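Local coordinates for prophage pi2 protein 01, integrase (Lactococcus lactis, PDB 3LYS) that probably binds DNA as a phage-family integrase and takes part in DNA integration and recombination, represented here by its helical N-terminal core-binding domain, at residues K37-Y42 / K73-R78; K62-E65 / S71-G74. The protein carries 1 engineered substitution. All coordinates share one frame; numbering follows the deposited sequence.

Contact 1: residues K37-Y42 / K73-R78; sequences KYLKTY and KGFHTR
Phe75 meets Tyr38 and Leu39 with the CE1-CZ end of its ring and supplies essentially all of the second helix's side of this contact. Its CG lies anti to the backbone N (chi1 172°), which sends the ring from helix 69-88 across to helix 26-42. The nearest CA atoms, those of Tyr38 and Phe75, are 8.0 Å apart, a distance that the large flat side chain of Phe75 spans. Leu39 brings one branch to the ring edge, CD1 lying 3.4 Å from Phe75 CZ, and the two side chains cross at about a right angle. Tyr38 contributes its CB, 3.9 Å from Phe75 CE1, while its side chain also touches Ser71 of helix 69-88. His76 faces a different side of its helix, where its ND1 is hydrogen-bonded to Tyr56 OH, so a polar ring can be buried there. One turn after Gly74, Arg78 extends toward helix 26-42, and its NE hydrogen-bonds to Thr35 OG1. Within the core-binding domain, this is apolar core packing: helix 8-19 approaches Leu39 through Ile8 and Phe12, and helix 53-64 closes on Phe75 through Leu60 and Phe63.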
loop_
_atom_site.group_PDB
_atom_site.type_symbol
_atom_site.label_atom_id
_atom_site.label_comp_id
_atom_site.label_asym_id
_atom_site.label_seq_id
_atom_site.Cartn_x
_atom_site.Cartn_y
_atom_site.Cartn_z
ATOM N N LYS A 37 3.979 -8.496 1.057
ATOM C CA LYS A 37 5.103 -8.869 1.913
ATOM C C LYS A 37 5.705 -7.615 2.533
ATOM O O LYS A 37 5.815 -7.499 3.754
ATOM C CB LYS A 37 6.154 -9.603 1.070
ATOM C CG LYS A 37 7.339 -10.198 1.827
ATOM C CD LYS A 37 8.223 -11.056 0.898
ATOM C CE LYS A 37 9.407 -11.663 1.654
ATOM N NZ LYS A 37 10.191 -12.625 0.834
ATOM N N TYR A 38 6.098 -6.681 1.674
ATOM C CA TYR A 38 6.669 -5.417 2.124
ATOM C C TYR A 38 5.791 -4.819 3.204
ATOM O O TYR A 38 6.258 -4.462 4.280
ATOM C CB TYR A 38 6.758 -4.434 0.955
ATOM C CG TYR A 38 7.910 -4.678 0.013
ATOM C CD1 TYR A 38 7.820 -4.313 -1.314
ATOM C CD2 TYR A 38 9.112 -5.223 0.460
ATOM C CE1 TYR A 38 8.890 -4.468 -2.178
ATOM C CE2 TYR A 38 10.198 -5.381 -0.404
ATOM C CZ TYR A 38 10.065 -4.991 -1.730
ATOM O OH TYR A 38 11.115 -5.081 -2.612
ATOM N N LEU A 39 4.507 -4.719 2.901
ATOM C CA LEU A 39 3.557 -4.168 3.841
ATOM C C LEU A 39 3.659 -4.852 5.206
ATOM O O LEU A 39 3.667 -4.186 6.232
ATOM C CB LEU A 39 2.144 -4.302 3.279
ATOM C CG LEU A 39 1.199 -3.121 3.467
ATOM C CD1 LEU A 39 1.838 -1.838 2.995
ATOM C CD2 LEU A 39 -0.075 -3.385 2.696
ATOM N N LYS A 40 3.763 -6.174 5.229
ATOM C CA LYS A 40 3.840 -6.883 6.497
ATOM C C LYS A 40 5.066 -6.494 7.303
ATOM O O LYS A 40 5.045 -6.482 8.537
ATOM C CB LYS A 40 3.821 -8.399 6.267
ATOM C CG LYS A 40 2.528 -8.937 5.690
ATOM C CD LYS A 40 2.558 -10.449 5.660
ATOM C CE LYS A 40 1.261 -11.020 5.107
ATOM N NZ LYS A 40 1.301 -12.510 5.018
ATOM N N THR A 41 6.134 -6.169 6.589
ATOM C CA THR A 41 7.406 -5.777 7.203
ATOM C C THR A 41 7.358 -4.332 7.722
ATOM O O THR A 41 7.243 -4.096 8.922
ATOM C CB THR A 41 8.557 -5.891 6.179
ATOM O OG1 THR A 41 8.577 -7.215 5.632
ATOM C CG2 THR A 41 9.878 -5.609 6.841
ATOM N N TYR A 42 7.437 -3.375 6.803
ATOM C CA TYR A 42 7.419 -1.968 7.152
ATOM C C TYR A 42 6.214 -1.497 7.948
ATOM O O TYR A 42 6.311 -0.547 8.721
ATOM C CB TYR A 42 7.555 -1.140 5.893
ATOM C CG TYR A 42 8.896 -1.318 5.260
ATOM C CD1 TYR A 42 9.940 -0.459 5.557
ATOM C CD2 TYR A 42 9.130 -2.358 4.377
ATOM C CE1 TYR A 42 11.182 -0.622 4.986
ATOM C CE2 TYR A 42 10.369 -2.534 3.802
ATOM C CZ TYR A 42 11.391 -1.661 4.108
ATOM O OH TYR A 42 12.623 -1.801 3.523
ATOM N N LYS A 73 8.411 3.203 -5.809
ATOM C CA LYS A 73 7.254 3.717 -6.548
ATOM C C LYS A 73 6.183 2.657 -6.720
ATOM O O LYS A 73 5.001 2.909 -6.488
ATOM C CB LYS A 73 7.657 4.170 -7.942
ATOM C CG LYS A 73 6.497 4.722 -8.750
ATOM C CD LYS A 73 6.943 5.087 -10.150
ATOM C CE LYS A 73 6.081 6.208 -10.730
ATOM N NZ LYS A 73 6.247 7.487 -9.956
ATOM N N GLY A 74 6.620 1.486 -7.180
ATOM C CA GLY A 74 5.727 0.362 -7.390
ATOM C C GLY A 74 4.972 0.021 -6.122
ATOM O O GLY A 74 3.781 -0.286 -6.162
ATOM N N PHE A 75 5.663 0.070 -4.988
ATOM C CA PHE A 75 5.033 -0.220 -3.707
ATOM C C PHE A 75 3.884 0.757 -3.475
ATOM O O PHE A 75 2.730 0.362 -3.312
ATOM C CB PHE A 75 6.045 -0.063 -2.588
ATOM C CG PHE A 75 5.448 -0.163 -1.228
ATOM C CD1 PHE A 75 4.866 -1.333 -0.802
ATOM C CD2 PHE A 75 5.476 0.915 -0.360
ATOM C CE1 PHE A 75 4.322 -1.428 0.474
ATOM C CE2 PHE A 75 4.931 0.818 0.916
ATOM C CZ PHE A 75 4.359 -0.346 1.331
ATOM N N HIS A 76 4.228 2.042 -3.468
ATOM C CA HIS A 76 3.263 3.110 -3.252
ATOM C C HIS A 76 2.051 2.953 -4.169
ATOM O O HIS A 76 0.927 2.715 -3.711
ATOM C CB HIS A 76 3.929 4.469 -3.485
ATOM C CG HIS A 76 2.964 5.611 -3.543
ATOM N ND1 HIS A 76 2.151 5.948 -2.486
ATOM C CD2 HIS A 76 2.693 6.507 -4.524
ATOM C CE1 HIS A 76 1.423 7.004 -2.808
ATOM N NE2 HIS A 76 1.735 7.362 -4.040
ATOM N N THR A 77 2.279 3.078 -5.467
ATOM C CA THR A 77 1.195 2.948 -6.416
ATOM C C THR A 77 0.227 1.796 -6.077
ATOM O O THR A 77 -0.974 2.020 -5.937
ATOM C CB THR A 77 1.759 2.798 -7.845
ATOM O OG1 THR A 77 0.759 2.234 -8.700
ATOM C CG2 THR A 77 2.979 1.932 -7.834
ATOM N N ARG A 78 0.748 0.580 -5.914
ATOM C CA ARG A 78 -0.098 -0.568 -5.589
ATOM C C ARG A 78 -0.885 -0.380 -4.287
ATOM O O ARG A 78 -2.071 -0.683 -4.223
ATOM C CB ARG A 78 0.739 -1.858 -5.529
ATOM C CG ARG A 78 1.089 -2.430 -6.917
ATOM C CD ARG A 78 1.686 -3.835 -6.863
ATOM N NE ARG A 78 3.130 -3.847 -6.644
ATOM C CZ ARG A 78 4.027 -3.345 -7.491
ATOM N NH1 ARG A 78 5.327 -3.400 -7.209
ATOM N NH2 ARG A 78 3.625 -2.782 -8.622
#

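Contact 2: residues K62-E65 / S71-G74; sequences KFAE and STKG
Phe63 and Thr72 pack against each other where helix 53-64 ends and helix 69-88 begins, two consecutive helices of the SAM-like core-binding domain of phage integrases joined by a short connection. The backbones come close, with 5.9 Å between the CA atoms of Ala64 and Thr72, so small residues suit this meeting point. Along the first segment, Lys62 points to the outside, where a long charged chain is easily accommodated; its aliphatic part lies against Tyr42. Phe63 turns inward, with CG anti to the backbone N (chi1 -178°), and slides past the Thr72 side chain in the opposite direction. One side of its ring does the touching: CE1 is 3.3 Å from Thr72 CA, and CD1 is 3.6 Å from Thr72 CB and 3.4 Å from Thr72 OG1. Threonine fits because its short branched chain lets the ring lie close to the helix backbone. Farther round the ring, Ser71 OG stands at the edge, near the ring plane, 4.2 Å from Phe63 CZ, a looser contact than those to Thr72. The same phenyl ring is stacked with His67 from the connection and also meets Tyr38, Tyr42 and Phe75, forming an aromatic cluster. Ala64 follows with a methyl group small enough for the narrow approach, its CB 4.2 Å from Thr72 OG1. Glu65 is the first residue to leave helical geometry, and its carboxylate turns back along the exposed surface to form a salt bridge with the ammonium group of Lys62. Lys62 NZ reaches Glu65 OE2 at 3.0 Å, approaching from above the carboxylate, 46° out of its plane.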
loop_
_atom_site.group_PDB
_atom_site.type_symbol
_atom_site.label_atom_id
_atom_site.label_comp_id
_atom_site.label_asym_id
_atom_site.label_seq_id
_atom_site.Cartn_x
_atom_site.Cartn_y
_atom_site.Cartn_z
ATOM N N LYS A 62 11.332 5.383 5.054
ATOM C CA LYS A 62 12.124 4.282 5.594
ATOM C C LYS A 62 12.384 3.255 4.488
ATOM O O LYS A 62 13.479 2.717 4.363
ATOM C CB LYS A 62 11.374 3.648 6.783
ATOM C CG LYS A 62 12.034 2.435 7.459
ATOM C CD LYS A 62 13.431 2.746 7.983
ATOM C CE LYS A 62 13.441 3.937 8.943
ATOM N NZ LYS A 62 14.826 4.352 9.333
ATOM N N PHE A 63 11.376 3.010 3.666
ATOM C CA PHE A 63 11.492 2.046 2.583
ATOM C C PHE A 63 12.481 2.505 1.511
ATOM O O PHE A 63 13.272 1.715 0.994
ATOM C CB PHE A 63 10.099 1.822 1.978
ATOM C CG PHE A 63 10.058 0.798 0.875
ATOM C CD1 PHE A 63 10.427 1.133 -0.436
ATOM C CD2 PHE A 63 9.652 -0.504 1.142
ATOM C CE1 PHE A 63 10.392 0.183 -1.460
ATOM C CE2 PHE A 63 9.616 -1.452 0.125
ATOM C CZ PHE A 63 9.989 -1.106 -1.182
ATOM N N ALA A 64 12.439 3.791 1.192
ATOM C CA ALA A 64 13.306 4.338 0.160
ATOM C C ALA A 64 14.796 4.266 0.475
ATOM O O ALA A 64 15.627 4.288 -0.437
ATOM C CB ALA A 64 12.916 5.769 -0.133
ATOM N N GLU A 65 15.146 4.176 1.752
ATOM C CA GLU A 65 16.550 4.125 2.103
ATOM C C GLU A 65 17.160 2.731 1.994
ATOM O O GLU A 65 18.216 2.470 2.560
ATOM C CB GLU A 65 16.766 4.707 3.502
ATOM C CG GLU A 65 15.887 4.109 4.573
ATOM C CD GLU A 65 16.076 4.758 5.944
ATOM O OE1 GLU A 65 15.761 5.954 6.096
ATOM O OE2 GLU A 65 16.546 4.066 6.868
ATOM N N SER A 71 11.411 0.931 -7.578
ATOM C CA SER A 71 10.873 -0.068 -6.657
ATOM C C SER A 71 9.944 0.525 -5.606
ATOM O O SER A 71 8.831 0.041 -5.378
ATOM C CB SER A 71 12.019 -0.812 -5.957
ATOM O OG SER A 71 11.538 -1.733 -4.995
ATOM N N THR A 72 10.410 1.574 -4.953
ATOM C CA THR A 72 9.610 2.211 -3.926
ATOM C C THR A 72 8.316 2.738 -4.564
ATOM O O THR A 72 7.251 2.689 -3.950
ATOM C CB THR A 72 10.432 3.343 -3.238
ATOM O OG1 THR A 72 9.676 3.928 -2.170
ATOM C CG2 THR A 72 10.820 4.399 -4.247
ATOM N N LYS A 73 8.411 3.203 -5.809
ATOM C CA LYS A 73 7.254 3.717 -6.548
ATOM C C LYS A 73 6.183 2.657 -6.720
ATOM O O LYS A 73 5.001 2.909 -6.488
ATOM C CB LYS A 73 7.657 4.170 -7.942
ATOM C CG LYS A 73 6.497 4.722 -8.750
ATOM C CD LYS A 73 6.943 5.087 -10.150
ATOM C CE LYS A 73 6.081 6.208 -10.730
ATOM N NZ LYS A 73 6.247 7.487 -9.956
ATOM N N GLY A 74 6.620 1.486 -7.180
ATOM C CA GLY A 74 5.727 0.362 -7.390
ATOM C C GLY A 74 4.972 0.021 -6.122
ATOM O O GLY A 74 3.781 -0.286 -6.162
#

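How the contacts relate
Contact 1 and contact 2 have their centres 8 Å apart and share helix 69-88, whose residues Lys73 and Gly74 belong to both second segments. Along the chain, 37-42 on helix 26-42 comes first, then 62-65 at the end of helix 53-64, and finally 71-78, to which both earlier segments return. The two contacts also touch directly: Tyr42 CE2 lies 3.4 Å from Phe63 CD2, and Tyr38 CG lies 3.7 Å from Phe63 CE2. Three helices thus converge around one aromatic cluster. Contact 1 is nearer the centre of the chain and more deeply buried; through these ring contacts the packing of the core-binding domain continues outward to contact 2.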